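Long-range contacts in ancillary protein 1 (Streptococcus pyogenes, PDB 2XI9), which serves as a pilus-presented adhesin whose unusual internal thioester bond is required for efficient interaction with host cells: residues K117-P122 with Y189-G194; K203-D208 with S255-K260; L298-P303 with S310-Q315. All coordinates share one frame; numbering follows the deposited sequence.

Contact 1. Residues K117-P122 with Y189-G194; sequences KEIVEP and YTHIAG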
loop_
_atom_site.group_PDB
_atom_site.type_symbol
_atom_site.label_atom_id
_atom_site.label_comp_id
_atom_site.label_asym_id
_atom_site.label_seq_id
_atom_site.Cartn_x
_atom_site.Cartn_y
_atom_site.Cartn_z
ATOM N N LYS A 117 -9.080 6.688 0.686
ATOM C CA LYS A 117 -8.856 7.736 1.634
ATOM C C LYS A 117 -7.361 8.009 1.535
ATOM O O LYS A 117 -6.561 7.118 1.728
ATOM C CB LYS A 117 -9.299 7.279 3.023
ATOM C CG LYS A 117 -10.808 6.958 3.052
ATOM C CD LYS A 117 -11.400 6.790 4.439
ATOM C CE LYS A 117 -11.894 8.123 5.042
ATOM N NZ LYS A 117 -12.848 8.834 4.168
ATOM N N GLU A 118 -7.007 9.228 1.146
ATOM C CA GLU A 118 -5.622 9.563 0.828
ATOM C C GLU A 118 -5.238 10.922 1.380
ATOM O O GLU A 118 -6.083 11.764 1.607
ATOM C CB GLU A 118 -5.407 9.527 -0.684
ATOM C CG GLU A 118 -5.876 8.229 -1.339
ATOM C CD GLU A 118 -5.649 8.174 -2.858
ATOM O OE1 GLU A 118 -5.210 9.180 -3.470
ATOM O OE2 GLU A 118 -5.954 7.098 -3.425
ATOM N N ILE A 119 -3.944 11.140 1.589
ATOM C CA ILE A 119 -3.484 12.447 2.051
ATOM C C ILE A 119 -3.684 13.472 0.946
ATOM O O ILE A 119 -3.742 13.124 -0.243
ATOM C CB ILE A 119 -2.028 12.458 2.494
ATOM C CG1 ILE A 119 -1.099 11.948 1.363
ATOM C CG2 ILE A 119 -1.886 11.617 3.789
ATOM C CD1 ILE A 119 0.354 12.105 1.696
ATOM N N VAL A 120 -3.764 14.731 1.357
ATOM C CA VAL A 120 -4.114 15.799 0.440
ATOM C C VAL A 120 -2.968 16.143 -0.493
ATOM O O VAL A 120 -3.202 16.424 -1.679
ATOM C CB VAL A 120 -4.586 17.043 1.239
ATOM C CG1 VAL A 120 -4.509 18.317 0.406
ATOM C CG2 VAL A 120 -5.994 16.767 1.759
ATOM N N GLU A 121 -1.737 16.106 0.032
ATOM C CA GLU A 121 -0.545 16.350 -0.777
ATOM C C GLU A 121 0.064 14.998 -1.138
ATOM O O GLU A 121 0.699 14.365 -0.312
ATOM C CB GLU A 121 0.482 17.214 -0.055
ATOM C CG GLU A 121 1.576 17.673 -1.006
ATOM C CD GLU A 121 2.753 18.328 -0.317
ATOM O OE1 GLU A 121 2.624 18.743 0.861
ATOM O OE2 GLU A 121 3.821 18.443 -0.969
ATOM N N PRO A 122 -0.137 14.558 -2.384
ATOM C CA PRO A 122 0.338 13.244 -2.746
ATOM C C PRO A 122 1.877 13.202 -2.858
ATOM O O PRO A 122 2.514 14.240 -3.047
ATOM C CB PRO A 122 -0.358 12.981 -4.089
ATOM C CG PRO A 122 -0.646 14.237 -4.639
ATOM C CD PRO A 122 -0.746 15.254 -3.529
ATOM N N TYR A 189 6.293 9.176 -1.079
ATOM C CA TYR A 189 5.157 8.276 -1.019
ATOM C C TYR A 189 3.873 9.030 -0.715
ATOM O O TYR A 189 3.893 10.061 0.002
ATOM C CB TYR A 189 5.404 7.185 0.042
ATOM C CG TYR A 189 6.619 6.325 -0.216
ATOM C CD1 TYR A 189 7.895 6.787 0.074
ATOM C CD2 TYR A 189 6.494 5.048 -0.733
ATOM C CE1 TYR A 189 8.991 6.014 -0.149
ATOM C CE2 TYR A 189 7.608 4.256 -0.974
ATOM C CZ TYR A 189 8.851 4.745 -0.689
ATOM O OH TYR A 189 9.985 4.026 -0.935
ATOM N N THR A 190 2.758 8.509 -1.249
ATOM C CA THR A 190 1.426 8.906 -0.841
ATOM C C THR A 190 0.960 7.976 0.266
ATOM O O THR A 190 1.016 6.782 0.093
ATOM C CB THR A 190 0.423 8.799 -1.997
ATOM O OG1 THR A 190 0.865 9.663 -3.050
ATOM C CG2 THR A 190 -0.931 9.294 -1.557
ATOM N N HIS A 191 0.467 8.532 1.382
ATOM C CA HIS A 191 -0.108 7.716 2.449
ATOM C C HIS A 191 -1.601 7.561 2.110
ATOM O O HIS A 191 -2.260 8.552 1.846
ATOM C CB HIS A 191 0.155 8.438 3.776
ATOM C CG HIS A 191 -0.643 7.963 4.939
ATOM N ND1 HIS A 191 -0.998 8.822 5.974
ATOM C CD2 HIS A 191 -1.160 6.748 5.254
ATOM C CE1 HIS A 191 -1.695 8.144 6.872
ATOM N NE2 HIS A 191 -1.798 6.885 6.470
ATOM N N ILE A 192 -2.074 6.320 2.029
ATOM C CA ILE A 192 -3.487 5.998 1.833
ATOM C C ILE A 192 -3.963 5.001 2.891
ATOM O O ILE A 192 -3.150 4.419 3.585
ATOM C CB ILE A 192 -3.738 5.406 0.439
ATOM C CG1 ILE A 192 -3.117 4.028 0.273
ATOM C CG2 ILE A 192 -3.194 6.338 -0.658
ATOM C CD1 ILE A 192 -3.706 3.239 -0.944
ATOM N N ALA A 193 -5.278 4.830 2.991
ATOM C CA ALA A 193 -5.855 3.778 3.786
ATOM C C ALA A 193 -5.615 2.470 3.042
ATOM O O ALA A 193 -5.684 2.421 1.826
ATOM C CB ALA A 193 -7.363 4.028 4.019
ATOM N N GLY A 194 -5.297 1.423 3.782
ATOM C CA GLY A 194 -5.007 0.117 3.257
ATOM C C GLY A 194 -6.266 -0.646 2.898
ATOM O O GLY A 194 -6.619 -1.646 3.538
HETATM O O HOH W 1 -7.318 4.092 0.370
#

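Contact 2. Residues K203-D208 with S255-K260; sequences KPRDTD and SAELDK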
loop_
_atom_site.group_PDB
_atom_site.type_symbol
_atom_site.label_atom_id
_atom_site.label_comp_id
_atom_site.label_asym_id
_atom_site.label_seq_id
_atom_site.Cartn_x
_atom_site.Cartn_y
_atom_site.Cartn_z
ATOM N N LYS A 203 2.279 -10.585 -8.332
ATOM C CA LYS A 203 1.887 -11.997 -8.547
ATOM C C LYS A 203 1.059 -12.469 -7.355
ATOM O O LYS A 203 1.534 -13.263 -6.560
ATOM C CB LYS A 203 3.127 -12.876 -8.751
ATOM C CG LYS A 203 2.853 -14.267 -9.340
ATOM C CD LYS A 203 4.129 -15.135 -9.275
ATOM C CE LYS A 203 3.897 -16.559 -9.856
ATOM N NZ LYS A 203 3.596 -16.480 -11.307
ATOM N N PRO A 204 -0.185 -11.975 -7.244
ATOM C CA PRO A 204 -1.035 -12.324 -6.113
ATOM C C PRO A 204 -1.414 -13.777 -6.123
ATOM O O PRO A 204 -1.662 -14.379 -7.172
ATOM C CB PRO A 204 -2.272 -11.426 -6.299
ATOM C CG PRO A 204 -2.313 -11.140 -7.712
ATOM C CD PRO A 204 -0.905 -11.130 -8.215
ATOM N N ARG A 205 -1.435 -14.356 -4.942
ATOM C CA ARG A 205 -1.848 -15.726 -4.807
ATOM C C ARG A 205 -3.377 -15.816 -4.907
ATOM O O ARG A 205 -3.943 -16.775 -5.468
ATOM C CB ARG A 205 -1.313 -16.229 -3.474
ATOM C CG ARG A 205 -1.405 -17.655 -3.246
ATOM C CD ARG A 205 -0.682 -18.077 -1.984
ATOM N NE ARG A 205 0.783 -18.236 -2.068
ATOM C CZ ARG A 205 1.434 -19.248 -2.647
ATOM N NH1 ARG A 205 0.810 -20.245 -3.274
ATOM N NH2 ARG A 205 2.747 -19.248 -2.633
ATOM N N ASP A 206 -4.024 -14.794 -4.388
ATOM C CA ASP A 206 -5.470 -14.680 -4.282
ATOM C C ASP A 206 -6.064 -14.233 -5.607
ATOM O O ASP A 206 -5.395 -13.601 -6.396
ATOM C CB ASP A 206 -5.833 -13.664 -3.201
ATOM C CG ASP A 206 -5.644 -14.206 -1.801
ATOM O OD1 ASP A 206 -6.228 -15.267 -1.521
ATOM O OD2 ASP A 206 -4.962 -13.569 -0.973
ATOM N N THR A 207 -7.339 -14.510 -5.794
ATOM C CA THR A 207 -8.089 -14.040 -6.944
ATOM C C THR A 207 -9.151 -13.000 -6.576
ATOM O O THR A 207 -9.701 -12.338 -7.472
ATOM C CB THR A 207 -8.795 -15.198 -7.635
ATOM O OG1 THR A 207 -9.749 -15.815 -6.743
ATOM C CG2 THR A 207 -7.777 -16.219 -8.078
ATOM N N ASP A 208 -9.443 -12.871 -5.270
ATOM C CA ASP A 208 -10.494 -11.995 -4.818
ATOM C C ASP A 208 -9.902 -10.865 -3.988
ATOM O O ASP A 208 -9.179 -11.127 -3.005
ATOM C CB ASP A 208 -11.522 -12.757 -3.997
ATOM C CG ASP A 208 -12.661 -11.854 -3.570
ATOM O OD1 ASP A 208 -13.559 -11.598 -4.371
ATOM O OD2 ASP A 208 -12.620 -11.350 -2.463
ATOM N N SER A 255 3.303 -14.528 -4.364
ATOM C CA SER A 255 3.255 -15.977 -4.424
ATOM C C SER A 255 4.614 -16.629 -4.084
ATOM O O SER A 255 5.018 -17.564 -4.730
ATOM C CB SER A 255 2.749 -16.428 -5.786
ATOM O OG SER A 255 1.422 -15.951 -6.007
ATOM N N ALA A 256 5.299 -16.117 -3.063
ATOM C CA ALA A 256 6.495 -16.756 -2.517
ATOM C C ALA A 256 6.103 -18.085 -1.900
ATOM O O ALA A 256 4.995 -18.228 -1.302
ATOM C CB ALA A 256 7.165 -15.879 -1.404
ATOM N N GLU A 257 7.019 -19.041 -2.005
ATOM C CA GLU A 257 6.795 -20.364 -1.448
ATOM C C GLU A 257 7.562 -20.503 -0.154
ATOM O O GLU A 257 8.715 -20.125 -0.076
ATOM C CB GLU A 257 7.186 -21.441 -2.447
ATOM C CG GLU A 257 6.354 -21.410 -3.729
ATOM C CD GLU A 257 4.875 -21.793 -3.531
ATOM O OE1 GLU A 257 4.531 -22.535 -2.577
ATOM O OE2 GLU A 257 4.029 -21.353 -4.353
ATOM N N LEU A 258 6.924 -21.101 0.843
ATOM C CA LEU A 258 7.510 -21.285 2.156
ATOM C C LEU A 258 8.216 -22.622 2.189
ATOM O O LEU A 258 7.846 -23.538 2.938
ATOM C CB LEU A 258 6.417 -21.193 3.232
ATOM C CG LEU A 258 5.563 -19.942 3.140
ATOM C CD1 LEU A 258 4.557 -19.900 4.291
ATOM C CD2 LEU A 258 6.419 -18.711 3.130
ATOM N N ASP A 259 9.225 -22.734 1.329
ATOM C CA ASP A 259 9.972 -23.952 1.146
ATOM C C ASP A 259 11.451 -23.612 1.194
ATOM O O ASP A 259 11.925 -22.807 0.421
ATOM C CB ASP A 259 9.602 -24.577 -0.197
ATOM C CG ASP A 259 10.403 -25.816 -0.512
ATOM O OD1 ASP A 259 9.875 -26.921 -0.276
ATOM O OD2 ASP A 259 11.554 -25.702 -1.001
ATOM N N LYS A 260 12.159 -24.244 2.123
ATOM C CA LYS A 260 13.567 -23.978 2.362
ATOM C C LYS A 260 14.361 -24.026 1.066
ATOM O O LYS A 260 15.175 -23.156 0.791
ATOM C CB LYS A 260 14.098 -25.009 3.341
ATOM C CG LYS A 260 15.388 -24.649 3.995
ATOM C CD LYS A 260 15.151 -23.750 5.213
ATOM C CE LYS A 260 16.416 -23.595 6.075
ATOM N NZ LYS A 260 17.114 -24.896 6.392
#

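Contact 3. Residues L298-P303 with S310-Q315; sequences LDFFIP and SLIGTQ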
loop_
_atom_site.group_PDB
_atom_site.type_symbol
_atom_site.label_atom_id
_atom_site.label_comp_id
_atom_site.label_asym_id
_atom_site.label_seq_id
_atom_site.Cartn_x
_atom_site.Cartn_y
_atom_site.Cartn_z
ATOM N N LEU A 298 -5.292 -0.152 8.214
ATOM C CA LEU A 298 -3.858 0.097 8.311
ATOM C C LEU A 298 -3.422 1.133 7.301
ATOM O O LEU A 298 -4.043 1.280 6.235
ATOM C CB LEU A 298 -3.093 -1.188 8.019
ATOM C CG LEU A 298 -3.207 -2.309 9.038
ATOM C CD1 LEU A 298 -2.699 -3.627 8.484
ATOM C CD2 LEU A 298 -2.464 -1.945 10.269
ATOM N N ASP A 299 -2.332 1.817 7.618
ATOM C CA ASP A 299 -1.688 2.702 6.671
ATOM C C ASP A 299 -1.011 1.904 5.536
ATOM O O ASP A 299 -0.552 0.787 5.724
ATOM C CB ASP A 299 -0.617 3.553 7.348
ATOM C CG ASP A 299 -1.185 4.490 8.435
ATOM O OD1 ASP A 299 -2.380 4.923 8.370
ATOM O OD2 ASP A 299 -0.397 4.844 9.344
ATOM N N PHE A 300 -0.918 2.534 4.377
ATOM C CA PHE A 300 -0.257 1.955 3.194
ATOM C C PHE A 300 0.368 3.135 2.453
ATOM O O PHE A 300 -0.096 4.231 2.604
ATOM C CB PHE A 300 -1.293 1.212 2.362
ATOM C CG PHE A 300 -0.744 0.449 1.192
ATOM C CD1 PHE A 300 -0.682 1.017 -0.065
ATOM C CD2 PHE A 300 -0.362 -0.875 1.341
ATOM C CE1 PHE A 300 -0.211 0.271 -1.160
ATOM C CE2 PHE A 300 0.128 -1.588 0.287
ATOM C CZ PHE A 300 0.187 -1.016 -0.994
ATOM N N PHE A 301 1.410 2.879 1.662
ATOM C CA PHE A 301 2.237 3.904 1.033
ATOM C C PHE A 301 2.626 3.522 -0.382
ATOM O O PHE A 301 3.096 2.431 -0.627
ATOM C CB PHE A 301 3.504 4.119 1.891
ATOM C CG PHE A 301 3.206 4.418 3.365
ATOM C CD1 PHE A 301 3.090 3.397 4.294
ATOM C CD2 PHE A 301 3.043 5.727 3.795
ATOM C CE1 PHE A 301 2.806 3.663 5.600
ATOM C CE2 PHE A 301 2.721 6.003 5.128
ATOM C CZ PHE A 301 2.635 4.978 6.027
ATOM N N ILE A 302 2.441 4.452 -1.305
ATOM C CA ILE A 302 2.711 4.230 -2.724
ATOM C C ILE A 302 3.752 5.245 -3.173
ATOM O O ILE A 302 3.617 6.441 -2.909
ATOM C CB ILE A 302 1.458 4.441 -3.605
ATOM C CG1 ILE A 302 0.298 3.619 -3.081
ATOM C CG2 ILE A 302 1.736 4.130 -5.067
ATOM C CD1 ILE A 302 0.660 2.378 -2.618
ATOM N N PRO A 303 4.782 4.763 -3.859
ATOM C CA PRO A 303 5.879 5.581 -4.303
ATOM C C PRO A 303 5.526 6.376 -5.556
ATOM O O PRO A 303 4.614 5.995 -6.323
ATOM C CB PRO A 303 6.997 4.555 -4.567
ATOM C CG PRO A 303 6.226 3.335 -5.024
ATOM C CD PRO A 303 5.015 3.327 -4.118
ATOM N N SER A 310 5.556 -0.548 -3.187
ATOM C CA SER A 310 4.583 -0.003 -2.270
ATOM C C SER A 310 4.808 -0.711 -0.927
ATOM O O SER A 310 5.537 -1.701 -0.863
ATOM C CB SER A 310 3.154 -0.204 -2.768
ATOM O OG SER A 310 2.890 0.609 -3.911
ATOM N N LEU A 311 4.262 -0.135 0.144
ATOM C CA LEU A 311 4.525 -0.558 1.518
ATOM C C LEU A 311 3.236 -0.637 2.338
ATOM O O LEU A 311 2.444 0.329 2.380
ATOM C CB LEU A 311 5.501 0.412 2.238
ATOM C CG LEU A 311 6.747 0.780 1.439
ATOM C CD1 LEU A 311 7.381 2.106 1.957
ATOM C CD2 LEU A 311 7.754 -0.411 1.334
ATOM N N ILE A 312 3.056 -1.777 2.995
ATOM C CA ILE A 312 1.999 -1.986 3.943
ATOM C C ILE A 312 2.468 -1.672 5.367
ATOM O O ILE A 312 3.490 -2.145 5.810
ATOM C CB ILE A 312 1.408 -3.440 3.863
ATOM C CG1 ILE A 312 0.261 -3.603 4.864
ATOM C CG2 ILE A 312 2.488 -4.509 4.053
ATOM C CD1 ILE A 312 -1.003 -2.724 4.541
ATOM N N GLY A 313 1.655 -0.919 6.079
ATOM C CA GLY A 313 1.993 -0.410 7.366
ATOM C C GLY A 313 1.529 -1.285 8.493
ATOM O O GLY A 313 0.880 -2.319 8.278
ATOM N N THR A 314 1.867 -0.831 9.692
ATOM C CA THR A 314 1.583 -1.524 10.951
ATOM C C THR A 314 0.778 -0.694 11.931
ATOM O O THR A 314 0.445 -1.190 13.027
ATOM C CB THR A 314 2.888 -1.956 11.633
ATOM O OG1 THR A 314 3.740 -0.814 11.821
ATOM C CG2 THR A 314 3.596 -2.966 10.806
ATOM N N GLN A 315 0.456 0.550 11.566
ATOM C CA GLN A 315 -0.268 1.493 12.423
ATOM C C GLN A 315 -1.421 2.069 11.571
ATOM O O GLN A 315 -1.509 1.760 10.396
ATOM C CB GLN A 315 0.656 2.615 12.930
ATOM C CG GLN A 315 1.888 2.087 13.780
ATOM C CD GLN A 315 2.917 3.182 14.095
ATOM O OE1 GLN A 315 2.708 4.350 13.779
ATOM N NE2 GLN A 315 4.034 2.798 14.747
#

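Contact 1. Residues K117-P122 with Y189-G194
Glu118 and Ile192 meet with their side chains side by side and pointing the same way, CG of Glu118 resting 3.4 Å from CG2 of Ile192. With CG opposite the carbonyl carbon (chi1 -52°) and the chain extended beyond it, Glu118 runs its methylenes along the isoleucine and carries its carboxylate on to salt bridges with Arg30 and Arg326. Ile119 and His191 are turned quite differently, crossing at about a right angle. CG2 of Ile119 comes up obliquely to the imidazole, whose NE2 is hydrogen-bonded to Asp299, and lies 3.7 Å from His191 ND1, while CD1 of Ile119 lies 3.6 Å from the backbone N of His191, a buried atom with no hydrogen-bond partner in the model. On that same branch, CG1 of Ile119 meets CG2 of Thr190 at 3.9 Å. At the far end the CB atoms of Lys117 and Ala193 touch before the lysine bends away to Asp323. Two backbone bonds frame the single bridge at Glu118 and Ile192: Ala193 N to Lys117 O at 2.9 Å, and Ile119 N to His191 O at 3.1 Å. A water spans Lys117 N and Ala193 O. The contact joins two sheets edge to edge: 117-119, the outer strand beside 321-329 in a mixed sheet with 26-33, meets 189-193, the outer strand of the thioester-domain sheet beside 299-303, running roughly antiparallel at 158°.

Contact 2. Residues K203-D208 with S255-K260
Two loops come together here, closest at Arg205 and Ser255, whose CA atoms are 5.1 Å apart, and Ser255 itself takes a left-handed conformation. From there the Ser255 hydroxyl donates to the carbonyl two residues before the arginine, OG to Lys203 O at 2.7 Å, arriving from above the carbonyl plane. The lysine side chain follows along the surface, its CD 4.0 Å from Ser255 CB. Arg205 does most of the remaining work. Its chain starts out opposite the backbone N and then turns at chi3 (-80°), which swings the guanidinium across Ser255 and on to the next two residues. Ser255 CB lies over one face of that group, offset toward the rim, while the edge is used for bonding: NH2 gives one bond to Ala256 O at 2.8 Å and another to Glu257 OE2 at 3.0 Å. The second is a salt bridge, fairly straight at 165°; the first is more bent, and NH2 comes to it from above the Ala256 carbonyl plane. Both acceptors sit near the guanidinium plane, but the carboxylate stands almost perpendicular to it, 85° away, and OE2 is met from above the carboxylate plane. Tyr251 helps to fix the arginine, its carbonyl taking NE and its ring making a cation-pi contact. The contact lies at the surface of the helical part of the thioester domain, where the run into helix 209-222, which Asp208 N-caps, passes the exit of helix 238-253, and the second loop continues to Asp259, the N-cap of helix 260-263.

Contact 3. Residues L298-P303 with S310-Q315
Leu311 O is approached from several directions by the opposite strand. Phe301 N donates to it at 2.8 Å within the carbonyl plane, and Phe300 CA adds a CA-H contact at 3.3 Å. The oxygen also sits over one face of the Phe300 ring, toward its rim near CD2, while the edge of the Phe301 ring is turned to it. Phe300 owes its place to a chi1 of -174°: with CG opposite the backbone N, the ring lies along the neighbouring strand, bringing CZ to 3.6 Å from Ser310 CB and CD2 to 3.8 Å from Ile312 CD1, which comes in at the ring edge. Phe300 and Ile312 form the non-hydrogen-bonded pair and share one face of the sheet. Phe301 and Leu311, the hydrogen-bonded pair, share the other, their CB atoms 4.2 Å apart, and Leu311 N returns a bond to Phe301 O. Further along, Gly313 N reaches Asp299 O at 2.8 Å, and Asp299 N is held by Gln315 O at 2.9 Å in a nearly straight bond (168°). The Asp299 carboxylate is hydrogen-bonded by His317 and Gln156 at OD2 and by His191 at OD1, which fixes its rotation. CD1 of Leu298 packs against Gly313 O, a buried oxygen with no hydrogen-bond partner in the model. This is a beta hairpin in the middle of a sheet: strand 299-303 is flanked on its other side by 189-193, strand 311-313 by 155-160, and helix 209-222 packs on Leu298 and Ile312.

Along the chain the three contacts follow in series, each closing before the next opens. Contacts 1 and 3 are neighbours, their centres about 9 Å apart, because strands 189-193 and 299-303 lie next to each other in the same sheet; Thr190 N and Gly194 N probably bond to Ile302 O and Leu298 O. Pairing therefore runs from the hairpin through 189-193 to 117-119. Contact 2 stands apart among the helices, its centre about 27 Å from that of contact 1 and about 20 Å from that of contact 3. Contact 1 joins the two sheets, contact 3 builds the sheet of the thioester domain from within, and contact 2 links two loops on its helical side.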